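Probable glutathione S-transferase (Bordetella bronchiseptica RB50, PDB 3H1N) probably acts as a glutathione S-transferase, conjugating the thiol of glutathione to electrophilic substrates. Local coordinates at residues A125-H130 against L146-D151; L136-Q141 against R244-L249; T155-F160 against H197-R202. All coordinates share one frame; numbering follows the deposited sequence.

All three contacts lie in the helical part of the glutathione S-transferase fold, on the same side of the chain's centre. Interactions 1 and 3 share helix 142-167, with centres about 11 Å apart. The centres of interactions 1 and 2 are about 9 Å apart, and interaction 2 brings the C-terminal tail against the loop that enters this helix; Leu146 CD2 lies 3.3 Å from Glu248 O where the two meet. The tail continues toward interaction 3, and Leu249 O comes within 3.3 Å of Phe199 CE1. Each contact borders the second subunit. In relatives, glutathione is bound mainly by the thioredoxin-like N-terminal domain, to which none of these segments belongs.

Interaction 1. Residues A125-H130 against L146-D151; sequences AHDVHH and LRRAAD
Val128 and Asp127 meet Arg148 and Ala149 where the end of helix 105-127 comes against helix 142-167, two neighbours in the all-helical domain of the glutathione S-transferase fold. The tight part is apolar. Val128 puts CG2 against the backbone of the second helix, beside Ala149, whose small side chain lets the two backbones come as near as 5.5 Å between the CA atoms of Val128 and Ala149. Val128 was modelled in two conformations, and the very close approach of CG2 to Ala149 CA in this one is doubtful. Phe152, a turn further along helix 142-167, also packs on Val128.

Toward the polar side the fit relaxes. Arg148 sets out with CG anti to its backbone nitrogen (chi1 180°), bends at chi2, and runs alongside the 127-128 backbone, with CD 3.6 Å from Asp127 O. Its guanidinium is then laid flat over Asp127, CB of the aspartate standing under one face at 3.7 Å from NH2. The carboxylate does not close a salt bridge: OD2 is 4.2 Å from Arg148 NH2 and well out of the guanidinium plane, so any direct attraction is probably that of nearby charges, the hydrogen-bonded link running through a water. NH1 of Arg148 also donates a hydrogen bond to Pro131 O of the second subunit, tying this corner across the dimer interface. Asp127 is steadied from within its own segment, His126 ND1 donating to OD1 at 2.9 Å in the imidazole plane. The bridging water completes the polar side, donating to Asp127 OD2 at 2.6 Å and accepting from Arg148 NH1 at 2.9 Å.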
loop_
_atom_site.group_PDB
_atom_site.type_symbol
_atom_site.label_atom_id
_atom_site.label_comp_id
_atom_site.label_asym_id
_atom_site.label_seq_id
_atom_site.Cartn_x
_atom_site.Cartn_y
_atom_site.Cartn_z
ATOM N N ALA B 125 7.141 3.867 10.127
ATOM C CA ALA B 125 8.019 4.931 10.645
ATOM C C ALA B 125 7.224 6.168 11.086
ATOM O O ALA B 125 7.678 6.941 11.954
ATOM C CB ALA B 125 9.098 5.296 9.621
ATOM N N HIS B 126 6.054 6.367 10.474
ATOM C CA HIS B 126 5.163 7.454 10.866
ATOM C C HIS B 126 4.349 7.055 12.078
ATOM O O HIS B 126 4.186 7.824 13.032
ATOM C CB HIS B 126 4.208 7.822 9.735
ATOM C CG HIS B 126 3.096 8.721 10.170
ATOM N ND1 HIS B 126 1.858 8.240 10.534
ATOM C CD2 HIS B 126 3.042 10.063 10.333
ATOM C CE1 HIS B 126 1.081 9.249 10.884
ATOM N NE2 HIS B 126 1.775 10.366 10.771
ATOM N N ASP B 127 3.807 5.848 12.021
ATOM C CA ASP B 127 2.912 5.387 13.058
ATOM C C ASP B 127 3.631 5.169 14.400
ATOM O O ASP B 127 2.979 5.106 15.425
ATOM C CB ASP B 127 2.178 4.133 12.594
ATOM C CG ASP B 127 1.129 4.422 11.516
ATOM O OD1 ASP B 127 0.949 5.589 11.093
ATOM O OD2 ASP B 127 0.441 3.465 11.112
ATOM N N VAL B 128 4.969 5.103 14.412
ATOM C CA VAL B 128 5.694 4.940 15.673
ATOM C C VAL B 128 5.420 6.134 16.612
ATOM O O VAL B 128 5.313 5.962 17.821
ATOM C CB VAL B 128 7.223 4.726 15.448
ATOM C CG1 VAL B 128 7.948 6.049 15.247
ATOM C CG2 VAL B 128 7.831 3.972 16.616
ATOM N N HIS B 129 5.309 7.337 16.035
ATOM C CA HIS B 129 5.057 8.562 16.807
ATOM C C HIS B 129 3.612 9.031 16.767
ATOM O O HIS B 129 3.230 9.907 17.544
ATOM C CB HIS B 129 6.023 9.706 16.441
ATOM C CG HIS B 129 6.121 9.992 14.970
ATOM N ND1 HIS B 129 5.114 10.618 14.263
ATOM C CD2 HIS B 129 7.123 9.775 14.084
ATOM C CE1 HIS B 129 5.487 10.760 13.001
ATOM N NE2 HIS B 129 6.700 10.250 12.865
ATOM N N HIS B 130 2.813 8.431 15.884
ATOM C CA HIS B 130 1.371 8.651 15.858
ATOM C C HIS B 130 0.602 7.327 15.906
ATOM O O HIS B 130 -0.167 7.008 14.984
ATOM C CB HIS B 130 0.946 9.490 14.645
ATOM C CG HIS B 130 1.362 10.919 14.748
ATOM N ND1 HIS B 130 0.466 11.948 14.932
ATOM C CD2 HIS B 130 2.592 11.486 14.729
ATOM C CE1 HIS B 130 1.128 13.091 15.019
ATOM N NE2 HIS B 130 2.420 12.837 14.895
ATOM N N LEU B 146 6.223 5.350 22.984
ATOM C CA LEU B 146 7.348 4.644 23.619
ATOM C C LEU B 146 7.198 3.114 23.477
ATOM O O LEU B 146 8.174 2.391 23.200
ATOM C CB LEU B 146 7.457 5.030 25.101
ATOM C CG LEU B 146 7.876 6.467 25.432
ATOM C CD1 LEU B 146 7.569 6.768 26.891
ATOM C CD2 LEU B 146 9.365 6.719 25.115
ATOM N N ARG B 147 5.960 2.641 23.643
ATOM C CA ARG B 147 5.649 1.224 23.522
ATOM C C ARG B 147 5.786 0.743 22.079
ATOM O O ARG B 147 6.446 -0.275 21.815
ATOM C CB ARG B 147 4.240 0.949 24.057
ATOM C CG ARG B 147 4.130 1.137 25.576
ATOM C CD ARG B 147 2.714 0.962 26.082
ATOM N NE ARG B 147 2.211 -0.390 25.854
ATOM C CZ ARG B 147 0.943 -0.764 26.017
ATOM N NH1 ARG B 147 0.021 0.099 26.421
ATOM N NH2 ARG B 147 0.596 -2.017 25.789
ATOM N N ARG B 148 5.171 1.474 21.149
ATOM C CA ARG B 148 5.280 1.136 19.729
ATOM C C ARG B 148 6.726 1.169 19.217
ATOM O O ARG B 148 7.131 0.288 18.447
ATOM C CB ARG B 148 4.391 2.061 18.886
ATOM C CG ARG B 148 4.481 1.736 17.403
ATOM C CD ARG B 148 3.148 1.757 16.710
ATOM N NE ARG B 148 3.306 1.309 15.325
ATOM C CZ ARG B 148 2.303 0.962 14.525
ATOM N NH1 ARG B 148 1.045 0.999 14.957
ATOM N NH2 ARG B 148 2.565 0.560 13.287
ATOM N N ALA B 149 7.501 2.169 19.655
ATOM C CA ALA B 149 8.903 2.301 19.273
ATOM C C ALA B 149 9.759 1.088 19.651
ATOM O O ALA B 149 10.614 0.654 18.867
ATOM C CB ALA B 149 9.520 3.607 19.857
ATOM N N ALA B 150 9.504 0.526 20.832
ATOM C CA ALA B 150 10.252 -0.645 21.277
ATOM C C ALA B 150 10.073 -1.803 20.290
ATOM O O ALA B 150 11.045 -2.448 19.938
ATOM C CB ALA B 150 9.869 -1.053 22.698
ATOM N N ASP B 151 8.855 -2.030 19.809
ATOM C CA ASP B 151 8.616 -3.076 18.800
ATOM C C ASP B 151 9.189 -2.727 17.417
ATOM O O ASP B 151 9.733 -3.591 16.718
ATOM C CB ASP B 151 7.121 -3.390 18.688
ATOM C CG ASP B 151 6.840 -4.583 17.770
ATOM O OD1 ASP B 151 7.336 -5.696 18.060
ATOM O OD2 ASP B 151 6.131 -4.405 16.751
HETATM O O HOH W 1 -0.692 1.705 12.686
#

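Interaction 2. Residues L136-Q141 against R244-L249; sequences LYYEDQ and RHYPEL
The hydroxyl of Tyr246, whose ring lies on that of Tyr138, is held by two polar partners. Arg244 NH1 donates to Tyr246 OH at 3.0 Å, the oxygen lying in the guanidinium plane, and a water sits 2.7 Å from the same OH and donates to Glu139 OE2. The phenol ring is thus fixed at its outer end, and Tyr138 stacks on it face to face, with ring centroids 3.9 Å apart and planes only 15° from parallel. The two side chains run antiparallel, each hydroxyl pointing toward the other's root, bringing CD2 of Tyr138 to 3.4 Å from CZ of Tyr246. A chi1 of 166° swings the Tyr138 ring away from the loop between helices 105-127 and 142-167 and against the C-terminal tail.

At the far end of its ring Tyr138 OH donates to Glu248 OE2, which meets the ring at its edge; the modelled separation of 2.4 Å is very short and its exact value is doubtful. Gln142 NE2, at the start of helix 142-167, gives OE2 a second bond. Leu249, pointing back toward the loop, brings CD1 to 4.1 Å from Tyr138 CE1. A second water bridges Tyr138 N and Arg244 NH1, while Gly241 O takes the NE of that arginine.

The tail is therefore joined to the loop by the stack, by the Tyr138-Glu248 bond at one end and by the water between Tyr246 OH and Glu139 at the other. Arg244 holds Tyr246 from within the tail, and its donation would probably draw electron density from the ring on which Tyr138 lies.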
loop_
_atom_site.group_PDB
_atom_site.type_symbol
_atom_site.label_atom_id
_atom_site.label_comp_id
_atom_site.label_asym_id
_atom_site.label_seq_id
_atom_site.Cartn_x
_atom_site.Cartn_y
_atom_site.Cartn_z
ATOM N N LEU B 136 -3.784 13.645 15.702
ATOM C CA LEU B 136 -3.500 14.185 17.041
ATOM C C LEU B 136 -2.006 14.420 17.210
ATOM O O LEU B 136 -1.204 13.785 16.524
ATOM C CB LEU B 136 -4.011 13.254 18.145
ATOM C CG LEU B 136 -5.515 12.935 18.175
ATOM C CD1 LEU B 136 -5.840 11.926 19.285
ATOM C CD2 LEU B 136 -6.385 14.202 18.308
ATOM N N TYR B 137 -1.636 15.315 18.123
ATOM C CA TYR B 137 -0.230 15.671 18.307
ATOM C C TYR B 137 0.549 14.542 18.957
ATOM O O TYR B 137 0.008 13.761 19.748
ATOM C CB TYR B 137 -0.083 16.951 19.132
ATOM C CG TYR B 137 -0.705 18.154 18.469
ATOM C CD1 TYR B 137 -0.185 18.657 17.276
ATOM C CD2 TYR B 137 -1.831 18.766 19.014
ATOM C CE1 TYR B 137 -0.763 19.751 16.648
ATOM C CE2 TYR B 137 -2.420 19.866 18.397
ATOM C CZ TYR B 137 -1.877 20.353 17.211
ATOM O OH TYR B 137 -2.454 21.442 16.586
ATOM N N TYR B 138 1.828 14.475 18.623
ATOM C CA TYR B 138 2.730 13.497 19.213
ATOM C C TYR B 138 2.690 13.548 20.739
ATOM O O TYR B 138 2.582 12.513 21.392
ATOM C CB TYR B 138 4.160 13.692 18.692
ATOM C CG TYR B 138 5.207 12.955 19.505
ATOM C CD1 TYR B 138 5.212 11.560 19.568
ATOM C CD2 TYR B 138 6.197 13.657 20.200
ATOM C CE1 TYR B 138 6.161 10.879 20.321
ATOM C CE2 TYR B 138 7.154 12.989 20.955
ATOM C CZ TYR B 138 7.135 11.605 21.007
ATOM O OH TYR B 138 8.086 10.928 21.730
ATOM N N GLU B 139 2.751 14.753 21.302
ATOM C CA GLU B 139 2.837 14.923 22.757
ATOM C C GLU B 139 1.682 14.244 23.498
ATOM O O GLU B 139 1.857 13.764 24.612
ATOM C CB GLU B 139 2.915 16.406 23.128
ATOM C CG GLU B 139 4.254 17.064 22.778
ATOM C CD GLU B 139 4.482 17.246 21.276
ATOM O OE1 GLU B 139 3.498 17.294 20.492
ATOM O OE2 GLU B 139 5.665 17.336 20.877
ATOM N N ASP B 140 0.519 14.176 22.853
ATOM C CA ASP B 140 -0.665 13.594 23.472
ATOM C C ASP B 140 -0.728 12.069 23.379
ATOM O O ASP B 140 -1.598 11.441 23.982
ATOM C CB ASP B 140 -1.923 14.228 22.887
ATOM C CG ASP B 140 -2.017 15.711 23.198
ATOM O OD1 ASP B 140 -1.818 16.095 24.377
ATOM O OD2 ASP B 140 -2.271 16.489 22.258
ATOM N N GLN B 141 0.209 11.478 22.645
ATOM C CA GLN B 141 0.259 10.017 22.503
ATOM C C GLN B 141 1.686 9.495 22.707
ATOM O O GLN B 141 2.036 8.412 22.227
ATOM C CB GLN B 141 -0.350 9.569 21.156
ATOM C CG GLN B 141 0.275 10.238 19.923
ATOM C CD GLN B 141 -0.565 10.060 18.660
ATOM O OE1 GLN B 141 -0.968 8.951 18.321
ATOM N NE2 GLN B 141 -0.815 11.156 17.952
ATOM N N ARG B 244 10.828 11.321 11.989
ATOM C CA ARG B 244 11.033 12.316 13.030
ATOM C C ARG B 244 12.034 11.812 14.042
ATOM O O ARG B 244 11.913 10.695 14.552
ATOM C CB ARG B 244 9.726 12.661 13.752
ATOM C CG ARG B 244 8.625 13.264 12.877
ATOM C CD ARG B 244 7.457 13.707 13.739
ATOM N NE ARG B 244 6.322 14.202 12.965
ATOM C CZ ARG B 244 5.254 14.806 13.497
ATOM N NH1 ARG B 244 5.190 15.042 14.801
ATOM N NH2 ARG B 244 4.253 15.206 12.717
ATOM N N HIS B 245 13.014 12.644 14.355
ATOM C CA HIS B 245 13.994 12.274 15.370
ATOM C C HIS B 245 13.520 12.634 16.782
ATOM O O HIS B 245 13.584 13.788 17.197
ATOM C CB HIS B 245 15.359 12.907 15.075
ATOM C CG HIS B 245 16.378 12.642 16.141
ATOM N ND1 HIS B 245 16.594 11.386 16.663
ATOM C CD2 HIS B 245 17.216 13.473 16.802
ATOM C CE1 HIS B 245 17.526 11.452 17.595
ATOM N NE2 HIS B 245 17.927 12.706 17.691
ATOM N N TYR B 246 13.060 11.622 17.516
ATOM C CA TYR B 246 12.719 11.748 18.924
ATOM C C TYR B 246 13.675 10.853 19.714
ATOM O O TYR B 246 13.601 9.637 19.613
ATOM C CB TYR B 246 11.271 11.283 19.147
ATOM C CG TYR B 246 10.225 12.195 18.543
ATOM C CD1 TYR B 246 10.167 13.551 18.890
ATOM C CD2 TYR B 246 9.280 11.698 17.645
ATOM C CE1 TYR B 246 9.197 14.394 18.341
ATOM C CE2 TYR B 246 8.297 12.530 17.096
ATOM C CZ TYR B 246 8.260 13.875 17.450
ATOM O OH TYR B 246 7.291 14.694 16.912
ATOM N N PRO B 247 14.608 11.448 20.475
ATOM C CA PRO B 247 15.573 10.625 21.226
ATOM C C PRO B 247 14.892 9.545 22.091
ATOM O O PRO B 247 15.403 8.417 22.193
ATOM C CB PRO B 247 16.302 11.655 22.093
ATOM C CG PRO B 247 16.226 12.925 21.293
ATOM C CD PRO B 247 14.850 12.890 20.659
ATOM N N GLU B 248 13.731 9.869 22.665
ATOM C CA GLU B 248 13.013 8.933 23.548
ATOM C C GLU B 248 12.488 7.667 22.852
ATOM O O GLU B 248 12.263 6.640 23.506
ATOM C CB GLU B 248 11.896 9.648 24.330
ATOM C CG GLU B 248 10.725 10.172 23.486
ATOM C CD GLU B 248 10.923 11.588 22.962
ATOM O OE1 GLU B 248 12.085 12.065 22.831
ATOM O OE2 GLU B 248 9.898 12.236 22.656
ATOM N N LEU B 249 12.317 7.742 21.532
ATOM C CA LEU B 249 11.887 6.600 20.740
ATOM C C LEU B 249 13.052 5.765 20.181
ATOM O O LEU B 249 12.835 4.661 19.690
ATOM C CB LEU B 249 10.953 7.066 19.608
ATOM C CG LEU B 249 9.720 7.881 20.030
ATOM C CD1 LEU B 249 8.778 8.060 18.840
ATOM C CD2 LEU B 249 8.984 7.213 21.193
HETATM O O HOH W 2 2.575 16.167 16.043
HETATM O O HOH W 3 6.576 16.938 18.202
#

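Interaction 3. Residues T155-F160 against H197-R202; sequences TRMPKF and HAFPRR
Met157, modelled as selenomethionine, lays its SE atom over one face of the Phe199 ring, 4.3 Å from the centroid and 24° off the ring normal. This is a Met-aromatic contact made off-centre: SE stands closest to Phe199 CG, at 4.0 Å, so it covers the side of the ring nearer the backbone. The chain runs out extended through chi2 and turns only at chi3 (61°), which carries the methyl CE past the ring and into the angle between Phe199 and Arg202. There CE lies 4.0 Å from Phe199 CB and 3.9 Å from Arg202 CG. Pro158, the next residue, crosses Arg202 at about a right angle, its CG 3.7 Å from NH2.

These contacts join helix 142-167 to the break between helices 183-198 and 200-206, all within the helical domain of the glutathione S-transferase fold. Phe199 occupies the break itself, leaving helical geometry after the first helix and standing at the N-cap position of the second. On the other side, helix 142-167 is kinked where the nitrogen of Pro158 lacks a bond to the preceding turn.

Outside partners position these groups. The chain of Arg202 leaves trans to its N and folds at chi2, running back past Met157 so that NE donates to Arg153 O on helix 142-167, while NH1 reaches Ala252 O at the chain's end. Phe152 meets the Phe199 ring with planes about 55° apart and also touches Met157, which has Met203 and Leu206 of helix 200-206 against it as well. Further out, Asp250 accepts from the backbone nitrogens of Arg201 and Arg202 through its two carboxylate oxygens.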
loop_
_atom_site.group_PDB
_atom_site.type_symbol
_atom_site.label_atom_id
_atom_site.label_comp_id
_atom_site.label_asym_id
_atom_site.label_seq_id
_atom_site.Cartn_x
_atom_site.Cartn_y
_atom_site.Cartn_z
ATOM N N THR B 155 11.789 -5.521 16.430
ATOM C CA THR B 155 11.380 -6.544 15.476
ATOM C C THR B 155 11.186 -6.050 14.042
ATOM O O THR B 155 11.564 -6.737 13.098
ATOM C CB THR B 155 10.115 -7.305 15.941
ATOM O OG1 THR B 155 8.972 -6.464 15.794
ATOM C CG2 THR B 155 10.231 -7.739 17.391
ATOM N N ARG B 156 10.601 -4.867 13.873
ATOM C CA ARG B 156 10.147 -4.422 12.541
ATOM C C ARG B 156 11.283 -3.947 11.657
ATOM O O ARG B 156 11.452 -4.424 10.529
ATOM C CB ARG B 156 9.076 -3.327 12.668
ATOM C CG ARG B 156 7.850 -3.748 13.480
ATOM C CD ARG B 156 7.182 -5.006 12.920
ATOM N NE ARG B 156 6.540 -4.762 11.626
ATOM C CZ ARG B 156 6.146 -5.721 10.789
ATOM N NH1 ARG B 156 6.364 -6.998 11.081
ATOM N NH2 ARG B 156 5.590 -5.397 9.632
HETATM N N MSE B 157 12.077 -3.018 12.180
HETATM C CA MSE B 157 13.215 -2.480 11.438
HETATM C C MSE B 157 14.163 -3.584 10.934
HETATM O O MSE B 157 14.486 -3.613 9.742
HETATM C CB MSE B 157 13.970 -1.414 12.253
HETATM C CG MSE B 157 13.251 -0.069 12.287
HETATM SE SE MSE B 157 14.111 1.259 13.426
HETATM C CE MSE B 157 15.823 1.378 12.548
ATOM N N PRO B 158 14.589 -4.509 11.819
ATOM C CA PRO B 158 15.445 -5.576 11.273
ATOM C C PRO B 158 14.732 -6.509 10.277
ATOM O O PRO B 158 15.375 -7.011 9.353
ATOM C CB PRO B 158 15.903 -6.367 12.507
ATOM C CG PRO B 158 15.491 -5.618 13.681
ATOM C CD PRO B 158 14.608 -4.465 13.292
ATOM N N LYS B 159 13.439 -6.748 10.451
ATOM C CA LYS B 159 12.733 -7.614 9.509
ATOM C C LYS B 159 12.703 -7.030 8.081
ATOM O O LYS B 159 13.031 -7.720 7.113
ATOM C CB LYS B 159 11.310 -7.943 9.968
ATOM C CG LYS B 159 10.614 -8.883 9.009
ATOM C CD LYS B 159 9.245 -9.304 9.518
ATOM C CE LYS B 159 8.690 -10.457 8.692
ATOM N NZ LYS B 159 7.430 -10.945 9.301
ATOM N N PHE B 160 12.272 -5.781 7.964
ATOM C CA PHE B 160 12.306 -5.067 6.688
ATOM C C PHE B 160 13.716 -4.964 6.115
ATOM O O PHE B 160 13.910 -5.199 4.932
ATOM C CB PHE B 160 11.738 -3.666 6.854
ATOM C CG PHE B 160 10.241 -3.624 6.924
ATOM C CD1 PHE B 160 9.475 -3.837 5.774
ATOM C CD2 PHE B 160 9.600 -3.337 8.118
ATOM C CE1 PHE B 160 8.106 -3.761 5.808
ATOM C CE2 PHE B 160 8.196 -3.282 8.176
ATOM C CZ PHE B 160 7.451 -3.499 7.025
ATOM N N HIS B 197 17.945 9.212 9.973
ATOM C CA HIS B 197 17.597 10.457 10.619
ATOM C C HIS B 197 16.813 10.216 11.923
ATOM O O HIS B 197 17.138 10.801 12.966
ATOM C CB HIS B 197 16.793 11.347 9.675
ATOM C CG HIS B 197 16.209 12.542 10.361
ATOM N ND1 HIS B 197 16.962 13.654 10.691
ATOM C CD2 HIS B 197 14.963 12.772 10.828
ATOM C CE1 HIS B 197 16.186 14.526 11.314
ATOM N NE2 HIS B 197 14.970 14.010 11.412
ATOM N N ALA B 198 15.806 9.346 11.849
ATOM C CA ALA B 198 14.865 9.125 12.953
ATOM C C ALA B 198 15.404 8.255 14.087
ATOM O O ALA B 198 15.049 8.463 15.250
ATOM C CB ALA B 198 13.551 8.537 12.433
ATOM N N PHE B 199 16.230 7.270 13.742
ATOM C CA PHE B 199 16.671 6.252 14.699
ATOM C C PHE B 199 18.155 6.036 14.564
ATOM O O PHE B 199 18.586 4.919 14.275
ATOM C CB PHE B 199 15.908 4.935 14.451
ATOM C CG PHE B 199 14.457 5.028 14.779
ATOM C CD1 PHE B 199 14.023 4.812 16.085
ATOM C CD2 PHE B 199 13.519 5.362 13.797
ATOM C CE1 PHE B 199 12.677 4.918 16.413
ATOM C CE2 PHE B 199 12.178 5.494 14.125
ATOM C CZ PHE B 199 11.757 5.261 15.430
ATOM N N PRO B 200 18.949 7.107 14.748
ATOM C CA PRO B 200 20.405 7.008 14.541
ATOM C C PRO B 200 21.096 5.994 15.465
ATOM O O PRO B 200 21.995 5.274 15.011
ATOM C CB PRO B 200 20.893 8.433 14.783
ATOM C CG PRO B 200 19.851 9.048 15.639
ATOM C CD PRO B 200 18.554 8.473 15.140
ATOM N N ARG B 201 20.653 5.894 16.718
ATOM C CA ARG B 201 21.227 4.919 17.651
ATOM C C ARG B 201 20.927 3.483 17.236
ATOM O O ARG B 201 21.834 2.655 17.209
ATOM C CB ARG B 201 20.794 5.181 19.105
ATOM C CG ARG B 201 21.451 6.423 19.721
ATOM C CD ARG B 201 20.964 6.713 21.144
ATOM N NE ARG B 201 21.180 5.580 22.048
ATOM C CZ ARG B 201 20.287 5.148 22.938
ATOM N NH1 ARG B 201 19.110 5.755 23.058
ATOM N NH2 ARG B 201 20.571 4.104 23.712
ATOM N N ARG B 202 19.671 3.185 16.896
ATOM C CA ARG B 202 19.328 1.837 16.426
ATOM C C ARG B 202 20.028 1.482 15.110
ATOM O O ARG B 202 20.452 0.335 14.911
ATOM C CB ARG B 202 17.812 1.632 16.313
ATOM C CG ARG B 202 17.378 0.198 15.900
ATOM C CD ARG B 202 17.836 -0.861 16.922
ATOM N NE ARG B 202 17.207 -2.164 16.688
ATOM C CZ ARG B 202 17.682 -3.329 17.134
ATOM N NH1 ARG B 202 18.823 -3.385 17.817
ATOM N NH2 ARG B 202 17.023 -4.453 16.881
#